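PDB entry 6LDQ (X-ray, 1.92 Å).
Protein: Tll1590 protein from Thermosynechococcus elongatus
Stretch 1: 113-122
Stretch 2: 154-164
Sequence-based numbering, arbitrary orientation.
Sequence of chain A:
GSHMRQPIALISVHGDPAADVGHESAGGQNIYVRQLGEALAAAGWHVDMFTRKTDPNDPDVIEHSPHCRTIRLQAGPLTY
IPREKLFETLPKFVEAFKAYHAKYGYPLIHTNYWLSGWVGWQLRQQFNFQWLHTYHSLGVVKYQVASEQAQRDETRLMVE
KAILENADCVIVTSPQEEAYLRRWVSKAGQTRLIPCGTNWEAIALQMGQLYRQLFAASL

Stretch 1 113-122: YWLSGWVGWQ
Stretch 2, residues 154-164: ETRLMVEKAIL

The apolar centre of this contact is W114, whose CA-to-CB bond points toward the second helix and which gives up 120 Å² to it, the largest share of any residue in the 455 Å² buried between the stretches. With chi1 at 73° (p) and chi2 at -94°, its indole enters as a knob among T155, R156, V159 and E160. V159 (chi1 174°, t) meets the ring at its edge, near the ring plane, with W114 CE3 to V159 CG1 at 3.9 Å. V159 also meets a second indole: V159 CG2 lies 3.7 Å from W118 CD1, again at the ring edge, with W118 at chi1 -165° (t) and chi2 87°. One valine thus touches two tryptophans a helical turn apart.

I163 fills the space beside this pair. Its m,t rotamer (-68°, 159°) carries CD1 onto the backbone of the first helix, 3.6 Å from G117 CA and 3.7 Å from W114 O. The glycine makes this possible, since an ideal CB on G117 would lie 2.4 Å from I163 CD1, a clash.

Both stretches are mainly helical. In the first, i to i+4 bonds include W118 N to W114 O (2.9 Å) and W121 N to G117 O (2.6 Å); Y113 has phi 67° and psi 153°, while W114 to Q122 keep phi between -51° and -67° and psi between -30° and -52°. The second, E154 to L164, is part of a helix that extends beyond it in both directions, with phi from -56° (R156) to -70° (V159) and psi from -36° (L164) to -51° (T155); V159 N to T155 O (2.9 Å) and I163 N to V159 O (2.9 Å) are typical of its bonds. The axes approach to 9.5 Å and cross at +54° between N-to-C directions. CA–CA distances set the register: W114 CA to E160 CA 6.1 Å, W118 CA to V159 CA 6.5 Å, and W121 CA to I163 CA 6.3 Å.

Farther along, W121 (chi1 176°, t; chi2 53°) receives A162 over one face: A162 CB stands 4.1 Å from W121 NE1 and 14° off the normal of the five-membered ring, a CH-pi contact. At the other end, T155 (chi1 -75°, m) places CG2 3.8 Å from W114 CH2.

The polar edge contributes mainly aliphatic and van der Waals contact. R156, t,t,p through chi3 (-177°, -175°, 74°) with chi4 -120°, lays CG 3.4 Å from W114 NE1 and 10° off the five-membered ring normal, a close CH-pi contact. E160 (chi1 -63°, m; chi2 -165°, t; chi3 147°) brings OE1 to 3.4 Å from W114 CB. No hydrogen bond joins the stretches.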

ATOM      1  N   TYR A 113      -4.305   0.585   4.071  1.00 14.49           N
ATOM      2  CA  TYR A 113      -4.824   1.339   5.214  1.00 14.13           C
ATOM      3  C   TYR A 113      -4.329   2.786   5.232  1.00 14.77           C
ATOM      4  O   TYR A 113      -3.240   3.098   4.746  1.00 13.46           O
ATOM      5  CB  TYR A 113      -4.477   0.642   6.537  1.00 14.26           C
ATOM      6  CG  TYR A 113      -5.277   1.153   7.725  1.00 16.49           C
ATOM      7  CD1 TYR A 113      -6.666   1.206   7.683  1.00 24.01           C
ATOM      8  CD2 TYR A 113      -4.636   1.559   8.891  1.00 22.08           C
ATOM      9  CE1 TYR A 113      -7.398   1.661   8.770  1.00 18.87           C
ATOM     10  CE2 TYR A 113      -5.350   2.021   9.974  1.00 20.92           C
ATOM     11  CZ  TYR A 113      -6.732   2.067   9.911  1.00 24.85           C
ATOM     12  OH  TYR A 113      -7.442   2.518  10.997  1.00 21.64           O
ATOM     13  N   TRP A 114      -5.114   3.685   5.846  1.00 17.84           N
ATOM     14  CA  TRP A 114      -4.841   5.112   5.694  1.00 17.66           C
ATOM     15  C   TRP A 114      -3.446   5.494   6.170  1.00 13.33           C
ATOM     16  O   TRP A 114      -2.850   6.429   5.620  1.00 12.52           O
ATOM     17  CB  TRP A 114      -5.925   5.934   6.417  1.00 15.40           C
ATOM     18  CG  TRP A 114      -5.870   5.950   7.912  1.00 16.55           C
ATOM     19  CD1 TRP A 114      -6.546   5.125   8.766  1.00 19.31           C
ATOM     20  CD2 TRP A 114      -5.151   6.882   8.739  1.00 17.49           C
ATOM     21  NE1 TRP A 114      -6.273   5.474  10.083  1.00 18.18           N
ATOM     22  CE2 TRP A 114      -5.413   6.541  10.085  1.00 19.88           C
ATOM     23  CE3 TRP A 114      -4.305   7.960   8.471  1.00 16.96           C
ATOM     24  CZ2 TRP A 114      -4.875   7.261  11.154  1.00 21.13           C
ATOM     25  CZ3 TRP A 114      -3.762   8.661   9.534  1.00 15.32           C
ATOM     26  CH2 TRP A 114      -4.044   8.305  10.856  1.00 22.42           C
ATOM     27  N   LEU A 115      -2.900   4.772   7.161  1.00 15.28           N
ATOM     28  CA  LEU A 115      -1.578   5.093   7.711  1.00 18.68           C
ATOM     29  C   LEU A 115      -0.478   4.904   6.663  1.00 18.51           C
ATOM     30  O   LEU A 115       0.359   5.785   6.450  1.00 19.98           O
ATOM     31  CB  LEU A 115      -1.290   4.213   8.938  1.00 14.20           C
ATOM     32  CG  LEU A 115      -2.083   4.478  10.228  1.00 15.81           C
ATOM     33  CD1 LEU A 115      -2.051   3.255  11.112  1.00 16.93           C
ATOM     34  CD2 LEU A 115      -1.516   5.687  10.972  1.00 18.31           C
ATOM     35  N   SER A 116      -0.447   3.746   6.027  1.00 14.02           N
ATOM     36  CA  SER A 116       0.451   3.568   4.886  1.00 15.04           C
ATOM     37  C   SER A 116       0.148   4.589   3.792  1.00 14.40           C
ATOM     38  O   SER A 116       1.056   5.030   3.081  1.00 14.34           O
ATOM     39  CB  SER A 116       0.315   2.152   4.347  1.00 15.52           C
ATOM     40  OG  SER A 116       0.393   1.199   5.399  1.00 17.38           O
ATOM     41  N   GLY A 117      -1.115   5.019   3.678  1.00 13.29           N
ATOM     42  CA  GLY A 117      -1.474   5.968   2.638  1.00 12.03           C
ATOM     43  C   GLY A 117      -0.866   7.337   2.820  1.00 14.68           C
ATOM     44  O   GLY A 117      -0.526   8.006   1.842  1.00 14.17           O
ATOM     45  N   TRP A 118      -0.771   7.799   4.074  1.00 18.37           N
ATOM     46  CA  TRP A 118       0.041   8.970   4.383  1.00 16.95           C
ATOM     47  C   TRP A 118       1.449   8.823   3.799  1.00 14.87           C
ATOM     48  O   TRP A 118       1.996   9.749   3.187  1.00 14.55           O
ATOM     49  CB  TRP A 118       0.099   9.143   5.903  1.00 12.19           C
ATOM     50  CG  TRP A 118       0.592  10.484   6.320  1.00 19.56           C
ATOM     51  CD1 TRP A 118      -0.155  11.622   6.485  1.00 20.31           C
ATOM     52  CD2 TRP A 118       1.943  10.843   6.596  1.00 17.52           C
ATOM     53  NE1 TRP A 118       0.662  12.663   6.864  1.00 21.52           N
ATOM     54  CE2 TRP A 118       1.954  12.210   6.931  1.00 17.61           C
ATOM     55  CE3 TRP A 118       3.153  10.139   6.577  1.00 17.73           C
ATOM     56  CZ2 TRP A 118       3.129  12.892   7.268  1.00 21.60           C
ATOM     57  CZ3 TRP A 118       4.326  10.816   6.919  1.00 24.39           C
ATOM     58  CH2 TRP A 118       4.300  12.180   7.269  1.00 21.55           C
ATOM     59  N   VAL A 119       2.048   7.658   3.989  1.00 14.98           N
ATOM     60  CA  VAL A 119       3.368   7.419   3.404  1.00 15.87           C
ATOM     61  C   VAL A 119       3.288   7.568   1.887  1.00 17.88           C
ATOM     62  O   VAL A 119       4.097   8.270   1.267  1.00 17.45           O
ATOM     63  CB  VAL A 119       3.899   6.038   3.831  1.00 14.04           C
ATOM     64  CG1 VAL A 119       5.165   5.659   3.047  1.00 12.75           C
ATOM     65  CG2 VAL A 119       4.161   5.995   5.343  1.00 17.88           C
ATOM     66  N   GLY A 120       2.267   6.958   1.277  1.00 13.98           N
ATOM     67  CA  GLY A 120       2.091   7.110  -0.162  1.00 16.65           C
ATOM     68  C   GLY A 120       1.874   8.554  -0.567  1.00 19.68           C
ATOM     69  O   GLY A 120       2.466   9.038  -1.535  1.00 17.81           O
ATOM     70  N   TRP A 121       1.045   9.274   0.197  1.00 17.90           N
ATOM     71  CA  TRP A 121       0.808  10.686  -0.070  1.00 19.90           C
ATOM     72  C   TRP A 121       2.102  11.502  -0.022  1.00 17.73           C
ATOM     73  O   TRP A 121       2.338  12.357  -0.885  1.00 18.09           O
ATOM     74  CB  TRP A 121      -0.204  11.211   0.947  1.00 17.16           C
ATOM     75  CG  TRP A 121      -0.464  12.647   0.854  1.00 19.60           C
ATOM     76  CD1 TRP A 121      -0.822  13.354  -0.253  1.00 19.44           C
ATOM     77  CD2 TRP A 121      -0.403  13.578   1.931  1.00 23.08           C
ATOM     78  NE1 TRP A 121      -0.993  14.682   0.074  1.00 22.43           N
ATOM     79  CE2 TRP A 121      -0.738  14.844   1.411  1.00 25.14           C
ATOM     80  CE3 TRP A 121      -0.091  13.463   3.286  1.00 23.58           C
ATOM     81  CZ2 TRP A 121      -0.764  15.989   2.198  1.00 22.50           C
ATOM     82  CZ3 TRP A 121      -0.118  14.604   4.070  1.00 23.40           C
ATOM     83  CH2 TRP A 121      -0.458  15.848   3.521  1.00 23.62           C
ATOM     84  N   GLN A 122       2.931  11.289   1.007  1.00 19.55           N
ATOM     85  CA  GLN A 122       4.206  12.001   1.086  1.00 19.83           C
ATOM     86  C   GLN A 122       5.111  11.642  -0.093  1.00 19.12           C
ATOM     87  O   GLN A 122       5.768  12.514  -0.687  1.00 17.45           O
ATOM     88  CB  GLN A 122       4.903  11.675   2.410  1.00 20.32           C
ATOM     89  CG  GLN A 122       4.319  12.417   3.597  1.00 22.16           C
ATOM     90  CD  GLN A 122       4.693  13.870   3.546  1.00 24.37           C
ATOM     91  OE1 GLN A 122       5.848  14.200   3.279  1.00 25.00           O
ATOM     92  NE2 GLN A 122       3.728  14.747   3.780  1.00 21.73           N
ATOM     93  N   GLU A 154      -9.744  13.317  13.527  1.00 20.66           N
ATOM     94  CA  GLU A 154      -9.472  14.504  12.727  1.00 24.79           C
ATOM     95  C   GLU A 154      -8.343  14.245  11.745  1.00 19.57           C
ATOM     96  O   GLU A 154      -8.454  14.566  10.554  1.00 19.84           O
ATOM     97  CB  GLU A 154      -9.129  15.678  13.638  1.00 23.51           C
ATOM     98  CG  GLU A 154      -8.407  16.838  12.971  1.00 25.41           C
ATOM     99  CD  GLU A 154      -8.281  18.033  13.920  1.00 36.47           C
ATOM    100  OE1 GLU A 154      -7.475  18.951  13.652  1.00 33.87           O
ATOM    101  OE2 GLU A 154      -9.005  18.048  14.942  1.00 40.44           O
ATOM    102  N   THR A 155      -7.253  13.643  12.229  1.00 16.98           N
ATOM    103  CA  THR A 155      -6.141  13.304  11.348  1.00 19.12           C
ATOM    104  C   THR A 155      -6.576  12.314  10.281  1.00 19.13           C
ATOM    105  O   THR A 155      -6.334  12.524   9.086  1.00 19.96           O
ATOM    106  CB  THR A 155      -4.981  12.736  12.169  1.00 16.64           C
ATOM    107  OG1 THR A 155      -4.339  13.811  12.852  1.00 22.26           O
ATOM    108  CG2 THR A 155      -3.967  12.034  11.262  1.00 21.09           C
ATOM    109  N   ARG A 156      -7.221  11.222  10.693  1.00 16.51           N
ATOM    110  CA  ARG A 156      -7.581  10.182   9.734  1.00 20.03           C
ATOM    111  C   ARG A 156      -8.417  10.753   8.591  1.00 19.83           C
ATOM    112  O   ARG A 156      -8.128  10.513   7.413  1.00 16.69           O
ATOM    113  CB  ARG A 156      -8.316   9.052  10.457  1.00 19.07           C
ATOM    114  CG  ARG A 156      -8.681   7.854   9.587  1.00 20.50           C
ATOM    115  CD  ARG A 156      -9.506   6.857  10.370  1.00 22.03           C
ATOM    116  NE  ARG A 156     -10.866   7.351  10.565  1.00 23.35           N
ATOM    117  CZ  ARG A 156     -11.437   7.572  11.743  1.00 25.54           C
ATOM    118  NH1 ARG A 156     -10.772   7.346  12.865  1.00 24.67           N
ATOM    119  NH2 ARG A 156     -12.689   8.027  11.793  1.00 25.11           N
ATOM    120  N   LEU A 157      -9.437  11.552   8.921  1.00 15.30           N
ATOM    121  CA  LEU A 157     -10.334  12.087   7.902  1.00 21.11           C
ATOM    122  C   LEU A 157      -9.601  12.998   6.920  1.00 19.19           C
ATOM    123  O   LEU A 157      -9.840  12.932   5.707  1.00 20.09           O
ATOM    124  CB  LEU A 157     -11.489  12.841   8.576  1.00 22.58           C
ATOM    125  CG  LEU A 157     -12.732  11.977   8.806  1.00 26.17           C
ATOM    126  CD1 LEU A 157     -13.347  11.528   7.470  1.00 22.74           C
ATOM    127  CD2 LEU A 157     -12.425  10.765   9.701  1.00 22.90           C
ATOM    128  N   MET A 158      -8.740  13.883   7.421  1.00 13.78           N
ATOM    129  CA  MET A 158      -8.000  14.776   6.533  1.00 13.12           C
ATOM    130  C   MET A 158      -7.061  13.980   5.635  1.00 16.20           C
ATOM    131  O   MET A 158      -6.926  14.267   4.436  1.00 16.76           O
ATOM    132  CB  MET A 158      -7.188  15.782   7.349  1.00 13.03           C
ATOM    133  CG  MET A 158      -8.021  16.892   8.016  1.00 19.08           C
ATOM    134  SD  MET A 158      -6.936  17.878   9.079  1.00 28.00           S
ATOM    135  CE  MET A 158      -6.380  19.081   7.892  1.00 20.87           C
ATOM    136  N   VAL A 159      -6.413  12.967   6.199  1.00 14.73           N
ATOM    137  CA  VAL A 159      -5.485  12.161   5.403  1.00 17.19           C
ATOM    138  C   VAL A 159      -6.250  11.327   4.389  1.00 16.74           C
ATOM    139  O   VAL A 159      -5.853  11.214   3.221  1.00 17.98           O
ATOM    140  CB  VAL A 159      -4.622  11.271   6.312  1.00 14.55           C
ATOM    141  CG1 VAL A 159      -3.752  10.328   5.444  1.00 10.46           C
ATOM    142  CG2 VAL A 159      -3.764  12.095   7.249  1.00 21.79           C
ATOM    143  N   GLU A 160      -7.367  10.733   4.816  1.00 16.55           N
ATOM    144  CA  GLU A 160      -8.164   9.926   3.902  1.00 17.16           C
ATOM    145  C   GLU A 160      -8.699  10.759   2.740  1.00 18.53           C
ATOM    146  O   GLU A 160      -8.783  10.277   1.602  1.00 13.22           O
ATOM    147  CB  GLU A 160      -9.287   9.235   4.680  1.00 16.92           C
ATOM    148  CG  GLU A 160      -8.733   8.262   5.726  1.00 17.33           C
ATOM    149  CD  GLU A 160      -9.745   7.283   6.277  1.00 19.16           C
ATOM    150  OE1 GLU A 160      -9.341   6.151   6.598  1.00 21.52           O
ATOM    151  OE2 GLU A 160     -10.927   7.648   6.426  1.00 21.67           O
ATOM    152  N   LYS A 161      -9.070  12.012   3.000  1.00 17.65           N
ATOM    153  CA  LYS A 161      -9.454  12.901   1.908  1.00 17.52           C
ATOM    154  C   LYS A 161      -8.275  13.142   0.963  1.00 21.41           C
ATOM    155  O   LYS A 161      -8.418  13.064  -0.268  1.00 23.26           O
ATOM    156  CB  LYS A 161      -9.977  14.224   2.468  1.00 21.32           C
ATOM    157  CG  LYS A 161     -11.365  14.120   3.114  1.00 16.59           C
ATOM    158  CD  LYS A 161     -11.732  15.440   3.761  1.00 21.73           C
ATOM    159  CE  LYS A 161     -13.028  15.303   4.540  1.00 28.90           C
ATOM    160  NZ  LYS A 161     -13.512  16.632   4.956  1.00 27.50           N
ATOM    161  N   ALA A 162      -7.099  13.425   1.519  1.00 19.95           N
ATOM    162  CA  ALA A 162      -5.934  13.690   0.676  1.00 19.87           C
ATOM    163  C   ALA A 162      -5.599  12.493  -0.202  1.00 15.17           C
ATOM    164  O   ALA A 162      -5.182  12.655  -1.350  1.00 16.23           O
ATOM    165  CB  ALA A 162      -4.728  14.071   1.533  1.00 18.26           C
ATOM    166  N   ILE A 163      -5.781  11.287   0.323  1.00 14.76           N
ATOM    167  CA  ILE A 163      -5.473  10.090  -0.450  1.00 19.36           C
ATOM    168  C   ILE A 163      -6.481   9.919  -1.583  1.00 20.24           C
ATOM    169  O   ILE A 163      -6.105   9.698  -2.738  1.00 21.63           O
ATOM    170  CB  ILE A 163      -5.442   8.859   0.464  1.00 14.59           C
ATOM    171  CG1 ILE A 163      -4.258   8.940   1.427  1.00 18.57           C
ATOM    172  CG2 ILE A 163      -5.301   7.593  -0.385  1.00 15.54           C
ATOM    173  CD1 ILE A 163      -4.426   8.075   2.643  1.00 14.85           C
ATOM    174  N   LEU A 164      -7.777  10.045  -1.270  1.00 17.09           N
ATOM    175  CA  LEU A 164      -8.796   9.925  -2.306  1.00 21.58           C
ATOM    176  C   LEU A 164      -8.565  10.926  -3.430  1.00 20.63           C
ATOM    177  O   LEU A 164      -8.784  10.610  -4.609  1.00 17.64           O
ATOM    178  CB  LEU A 164     -10.189  10.115  -1.703  1.00 17.02           C
ATOM    179  CG  LEU A 164     -10.737   8.906  -0.952  1.00 14.95           C
ATOM    180  CD1 LEU A 164     -11.896   9.352  -0.045  1.00 21.77           C
ATOM    181  CD2 LEU A 164     -11.191   7.831  -1.950  1.00 16.42           C
TER